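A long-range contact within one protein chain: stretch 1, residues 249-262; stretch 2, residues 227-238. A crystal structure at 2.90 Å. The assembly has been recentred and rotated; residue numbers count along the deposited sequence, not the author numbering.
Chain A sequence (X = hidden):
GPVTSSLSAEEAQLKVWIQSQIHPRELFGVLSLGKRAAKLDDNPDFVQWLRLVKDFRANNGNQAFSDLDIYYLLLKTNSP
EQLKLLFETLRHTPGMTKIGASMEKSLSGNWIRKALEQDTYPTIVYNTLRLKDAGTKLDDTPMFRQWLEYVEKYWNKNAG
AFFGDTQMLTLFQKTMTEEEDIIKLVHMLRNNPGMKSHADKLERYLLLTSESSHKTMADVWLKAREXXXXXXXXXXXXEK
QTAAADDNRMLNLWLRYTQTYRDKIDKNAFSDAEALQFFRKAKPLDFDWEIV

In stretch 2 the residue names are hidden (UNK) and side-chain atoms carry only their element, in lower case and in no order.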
# COMPACT_ATOMS: atom_id res chain seq x y z
N ARG A 249 -6.13 19.15 -24.36
CA ARG A 249 -6.90 18.51 -23.29
C ARG A 249 -6.34 18.79 -21.89
O ARG A 249 -7.11 19.01 -20.95
CB ARG A 249 -7.02 17.00 -23.53
CG ARG A 249 -7.99 16.62 -24.65
CD ARG A 249 -7.59 15.36 -25.40
NE ARG A 249 -7.32 14.22 -24.51
CZ ARG A 249 -8.24 13.45 -23.91
NH1 ARG A 249 -9.54 13.68 -24.06
NH2 ARG A 249 -7.84 12.44 -23.13
N MET A 250 -5.02 18.80 -21.76
CA MET A 250 -4.36 19.09 -20.48
C MET A 250 -4.56 20.55 -20.05
O MET A 250 -4.78 20.82 -18.87
CB MET A 250 -2.85 18.79 -20.54
CG MET A 250 -2.48 17.34 -20.79
SD MET A 250 -3.03 16.18 -19.51
CE MET A 250 -4.54 15.52 -20.23
N LEU A 251 -4.48 21.48 -20.99
CA LEU A 251 -4.71 22.89 -20.70
C LEU A 251 -6.13 23.11 -20.20
O LEU A 251 -6.33 23.80 -19.21
CB LEU A 251 -4.46 23.76 -21.93
CG LEU A 251 -4.61 25.28 -21.77
CD1 LEU A 251 -3.70 25.82 -20.67
CD2 LEU A 251 -4.32 25.99 -23.09
N ASN A 252 -7.11 22.51 -20.88
CA ASN A 252 -8.51 22.61 -20.48
C ASN A 252 -8.69 22.09 -19.06
O ASN A 252 -9.26 22.78 -18.20
CB ASN A 252 -9.43 21.85 -21.45
CG ASN A 252 -10.89 22.26 -21.34
OD1 ASN A 252 -11.39 23.04 -22.16
ND2 ASN A 252 -11.58 21.75 -20.32
N LEU A 253 -8.18 20.89 -18.81
CA LEU A 253 -8.22 20.26 -17.49
C LEU A 253 -7.64 21.16 -16.40
O LEU A 253 -8.24 21.29 -15.34
CB LEU A 253 -7.47 18.93 -17.52
CG LEU A 253 -7.24 18.18 -16.21
CD1 LEU A 253 -8.50 18.04 -15.36
CD2 LEU A 253 -6.64 16.82 -16.55
N TRP A 254 -6.49 21.76 -16.68
CA TRP A 254 -5.86 22.67 -15.72
C TRP A 254 -6.74 23.89 -15.43
O TRP A 254 -6.92 24.28 -14.27
CB TRP A 254 -4.47 23.14 -16.19
CG TRP A 254 -3.89 24.12 -15.23
CD1 TRP A 254 -3.57 23.90 -13.93
CD2 TRP A 254 -3.62 25.51 -15.48
NE1 TRP A 254 -3.09 25.05 -13.35
CE2 TRP A 254 -3.11 26.05 -14.28
CE3 TRP A 254 -3.74 26.33 -16.60
CZ2 TRP A 254 -2.72 27.39 -14.17
CZ3 TRP A 254 -3.36 27.67 -16.50
CH2 TRP A 254 -2.85 28.18 -15.28
N LEU A 255 -7.28 24.49 -16.49
CA LEU A 255 -8.17 25.64 -16.35
C LEU A 255 -9.43 25.30 -15.57
O LEU A 255 -9.90 26.12 -14.77
CB LEU A 255 -8.53 26.20 -17.73
CG LEU A 255 -7.37 26.84 -18.50
CD1 LEU A 255 -7.69 26.99 -19.98
CD2 LEU A 255 -6.98 28.18 -17.89
N ARG A 256 -9.98 24.10 -15.80
CA ARG A 256 -11.15 23.62 -15.06
C ARG A 256 -10.85 23.37 -13.58
O ARG A 256 -11.66 23.72 -12.72
CB ARG A 256 -11.74 22.35 -15.68
CG ARG A 256 -12.41 22.55 -17.04
CD ARG A 256 -13.57 23.54 -16.99
NE ARG A 256 -14.34 23.55 -18.23
CZ ARG A 256 -15.22 24.49 -18.59
NH1 ARG A 256 -15.48 25.54 -17.80
NH2 ARG A 256 -15.86 24.39 -19.75
N TYR A 257 -9.69 22.77 -13.29
CA TYR A 257 -9.26 22.64 -11.90
C TYR A 257 -9.11 24.02 -11.26
O TYR A 257 -9.59 24.23 -10.15
CB TYR A 257 -7.93 21.88 -11.76
CG TYR A 257 -7.52 21.79 -10.31
CD1 TYR A 257 -8.16 20.90 -9.45
CD2 TYR A 257 -6.54 22.63 -9.78
CE1 TYR A 257 -7.81 20.83 -8.11
CE2 TYR A 257 -6.18 22.56 -8.44
CZ TYR A 257 -6.83 21.66 -7.61
OH TYR A 257 -6.49 21.58 -6.29
N THR A 258 -8.44 24.93 -11.97
CA THR A 258 -8.19 26.28 -11.47
C THR A 258 -9.48 27.02 -11.09
O THR A 258 -9.52 27.70 -10.07
CB THR A 258 -7.38 27.12 -12.48
OG1 THR A 258 -6.15 26.45 -12.78
CG2 THR A 258 -7.06 28.50 -11.92
N GLN A 259 -10.54 26.88 -11.90
CA GLN A 259 -11.82 27.53 -11.58
C GLN A 259 -12.51 26.87 -10.38
O GLN A 259 -13.15 27.57 -9.58
CB GLN A 259 -12.75 27.63 -12.81
CG GLN A 259 -13.59 26.41 -13.15
CD GLN A 259 -14.59 26.70 -14.26
OE1 GLN A 259 -14.24 26.69 -15.44
NE2 GLN A 259 -15.83 26.97 -13.88
N THR A 260 -12.37 25.55 -10.24
CA THR A 260 -12.83 24.83 -9.05
C THR A 260 -12.11 25.34 -7.80
O THR A 260 -12.75 25.62 -6.79
CB THR A 260 -12.60 23.31 -9.17
OG1 THR A 260 -13.09 22.83 -10.43
CG2 THR A 260 -13.32 22.56 -8.04
N TYR A 261 -10.79 25.47 -7.90
CA TYR A 261 -9.96 26.01 -6.81
C TYR A 261 -10.44 27.40 -6.41
O TYR A 261 -10.68 27.67 -5.24
CB TYR A 261 -8.49 26.04 -7.23
CG TYR A 261 -7.51 26.30 -6.11
CD1 TYR A 261 -7.00 25.25 -5.35
CD2 TYR A 261 -7.08 27.60 -5.83
CE1 TYR A 261 -6.09 25.48 -4.32
CE2 TYR A 261 -6.17 27.84 -4.80
CZ TYR A 261 -5.68 26.78 -4.05
OH TYR A 261 -4.78 27.02 -3.04
N ARG A 262 -10.57 28.27 -7.41
CA ARG A 262 -11.12 29.62 -7.23
C ARG A 262 -12.52 29.58 -6.59
O ARG A 262 -12.82 30.41 -5.75
CB ARG A 262 -11.18 30.34 -8.58
CG ARG A 262 -11.64 31.79 -8.53
CD ARG A 262 -11.57 32.42 -9.92
NE ARG A 262 -11.82 33.86 -9.89
CZ ARG A 262 -10.96 34.80 -9.47
NH1 ARG A 262 -9.75 34.47 -9.01
NH2 ARG A 262 -11.31 36.08 -9.51
N UNK A 227 -2.35 23.76 -5.16
CA UNK A 227 -2.49 25.06 -5.83
C UNK A 227 -2.54 24.88 -7.35
O UNK A 227 -1.99 23.90 -7.87
c UNK A 227 -1.32 26.01 -5.50
o UNK A 227 -0.08 25.42 -5.89
c UNK A 227 -1.29 26.33 -4.01
N UNK A 228 -3.19 25.82 -8.07
CA UNK A 228 -3.11 25.83 -9.53
C UNK A 228 -1.67 25.79 -10.05
O UNK A 228 -1.40 25.15 -11.07
c UNK A 228 -3.79 27.15 -9.92
c UNK A 228 -4.77 27.39 -8.83
c UNK A 228 -4.15 26.83 -7.57
N UNK A 229 -0.75 26.46 -9.34
CA UNK A 229 0.66 26.50 -9.71
C UNK A 229 1.31 25.12 -9.61
O UNK A 229 2.07 24.72 -10.50
c UNK A 229 1.44 27.52 -8.86
c UNK A 229 0.00 29.58 -8.31
o UNK A 229 -0.12 30.82 -8.29
c UNK A 229 1.11 28.98 -9.17
o UNK A 229 -0.75 28.82 -7.66
N UNK A 230 1.01 24.38 -8.54
CA UNK A 230 1.54 23.03 -8.38
C UNK A 230 1.03 22.11 -9.50
O UNK A 230 1.82 21.40 -10.11
c UNK A 230 3.36 21.22 -6.35
o UNK A 230 4.15 21.51 -7.28
c UNK A 230 1.21 22.46 -6.99
c UNK A 230 1.87 21.12 -6.64
o UNK A 230 3.75 20.97 -5.19
N UNK A 231 -0.27 22.16 -9.78
CA UNK A 231 -0.87 21.31 -10.82
C UNK A 231 -0.28 21.63 -12.20
O UNK A 231 0.06 20.73 -12.97
c UNK A 231 -2.42 21.41 -10.85
c UNK A 231 -3.00 20.92 -9.53
c UNK A 231 -3.00 20.60 -12.00
N UNK A 232 -0.16 22.93 -12.50
CA UNK A 232 0.54 23.41 -13.71
C UNK A 232 1.94 22.78 -13.83
O UNK A 232 2.39 22.46 -14.93
c UNK A 232 3.00 26.18 -16.41
c UNK A 232 0.28 26.10 -15.88
c UNK A 232 0.66 24.94 -13.68
c UNK A 232 1.16 25.55 -14.96
c UNK A 232 2.53 25.60 -15.23
c UNK A 232 2.10 26.71 -17.32
c UNK A 232 0.74 26.67 -17.06
N UNK A 233 2.62 22.64 -12.68
CA UNK A 233 3.94 22.01 -12.61
C UNK A 233 3.89 20.49 -12.84
O UNK A 233 4.74 19.96 -13.55
n UNK A 233 4.95 24.35 -8.05
n UNK A 233 6.25 24.50 -10.00
c UNK A 233 5.45 25.05 -9.08
n UNK A 233 5.14 26.34 -9.18
c UNK A 233 6.69 23.10 -10.07
c UNK A 233 6.13 22.38 -11.29
c UNK A 233 4.60 22.31 -11.25
N UNK A 234 2.89 19.81 -12.26
CA UNK A 234 2.70 18.36 -12.46
C UNK A 234 2.47 18.06 -13.94
O UNK A 234 3.06 17.13 -14.49
c UNK A 234 1.51 17.80 -11.65
c UNK A 234 1.78 17.88 -10.14
c UNK A 234 1.23 16.34 -12.02
c UNK A 234 0.55 17.67 -9.27
N UNK A 235 1.59 18.84 -14.56
CA UNK A 235 1.23 18.66 -15.97
C UNK A 235 2.32 19.10 -16.94
O UNK A 235 2.27 18.75 -18.12
c UNK A 235 -2.42 19.97 -15.56
c UNK A 235 -1.29 18.96 -15.46
c UNK A 235 -1.75 17.57 -15.89
c UNK A 235 -0.07 19.41 -16.27
N UNK A 236 3.30 19.87 -16.44
CA UNK A 236 4.45 20.33 -17.22
C UNK A 236 3.99 21.11 -18.45
O UNK A 236 4.40 20.84 -19.58
c UNK A 236 6.31 18.82 -16.34
n UNK A 236 9.05 15.45 -16.67
n UNK A 236 10.25 16.78 -18.10
c UNK A 236 5.42 19.17 -17.53
c UNK A 236 7.04 17.50 -16.45
c UNK A 236 9.18 16.60 -17.34
n UNK A 236 8.26 17.57 -17.25
N UNK A 237 3.11 22.08 -18.19
CA UNK A 237 2.53 22.94 -19.24
C UNK A 237 3.47 24.07 -19.67
O UNK A 237 3.24 24.70 -20.70
c UNK A 237 -0.34 21.82 -19.88
c UNK A 237 0.07 22.46 -18.56
c UNK A 237 1.18 23.51 -18.77
c UNK A 237 -1.14 23.06 -17.86
N UNK A 238 4.52 24.32 -18.88
CA UNK A 238 5.61 25.21 -19.29
C UNK A 238 6.36 24.69 -20.53
O UNK A 238 6.84 25.49 -21.33
c UNK A 238 6.58 25.41 -18.14

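Position 227 carries one carbon bearing an oxygen and a carbon, a beta-branched hydroxyl. The methyl lies near the hydroxyl of Tyr-261, while the oxygen accepts a hydrogen bond from the backbone N of 230. This is Thr-227. Thr-227 CG2 lies 3.7 Å from Tyr-261 OH, and Thr-227 OG1 accepts from the backbone N of 230, N to OG1 3.0 Å, and so caps the helix.

At 228 three carbons close a ring onto the backbone N; the ring lies over a face of Tyr-261 and touches Trp-254 and Thr-258. This is Pro-228. Its CD sits 3.5 Å from the centroid of the Tyr-261 ring, nearly on the ring normal, a CH-pi contact. Its carbonyl accepts a hydrogen bond from the indole: Trp-254 NE1 to Pro-228 O is 2.8 Å.

Position 229 has three carbons, the third with two oxygens, and touches nothing on stretch 1. Position 230 has the same atoms and is equally free of contact. Atoms alone give Glu-229 and Glu-230.

Position 231 is one carbon carrying two others. One branch lies near the edge of the Trp-254 ring, the other near Tyr-257. It is Val-231, with CG1 3.9 Å from Trp-254 CD1 and CG2 3.7 Å from Tyr-257 CE2.

Position 232 has one carbon, then a six-carbon ring without oxygen, whose edge meets the face of the Trp-254 six-membered ring: Phe-232. The planes stand at 73°, with Phe-232 CD2 3.7 Å from Trp-254 CZ2.

Position 233 shows three carbons, a nitrogen, then a carbon with two more nitrogens, out of reach of stretch 1: Arg-233. It forms a salt bridge with Glu-230 (Arg-233 NH1 to Glu-230 OE2, 3.0 Å).

Position 234 has four carbons forked at the first, one arm two carbons long: Ile-234, buried, but out of reach of stretch 1.

At 235 four carbons fork at the second, touching Met-250 and Trp-254. Leu-235 places CD1 3.8 Å from Trp-254 CB.

Position 236 again shows three carbons, a nitrogen, then a carbon with two more nitrogens, exposed and out of reach of stretch 1: Arg-236. It leaves the helix with positive phi.

Position 237, again four carbons forked at the second, reaches Met-250, Leu-251 and Trp-254. Leu-237 sets CD1 3.7 Å from Trp-254 CB.

Position 238 has a single side-chain carbon and no contact: Ala-238.

The rule is a nearly antiparallel helix pair, 163° between directions, organised round one large knob. Trp-254 enters a hole formed by Pro-228, Val-231, Phe-232 and Leu-235, and its NE1 spends its polarity on the Pro-228 carbonyl. Tyr-261 packs on the proline at one end; Met-250 meets both leucines at the other.

Stretch 2 (227-238) TPEEVFRILRLA
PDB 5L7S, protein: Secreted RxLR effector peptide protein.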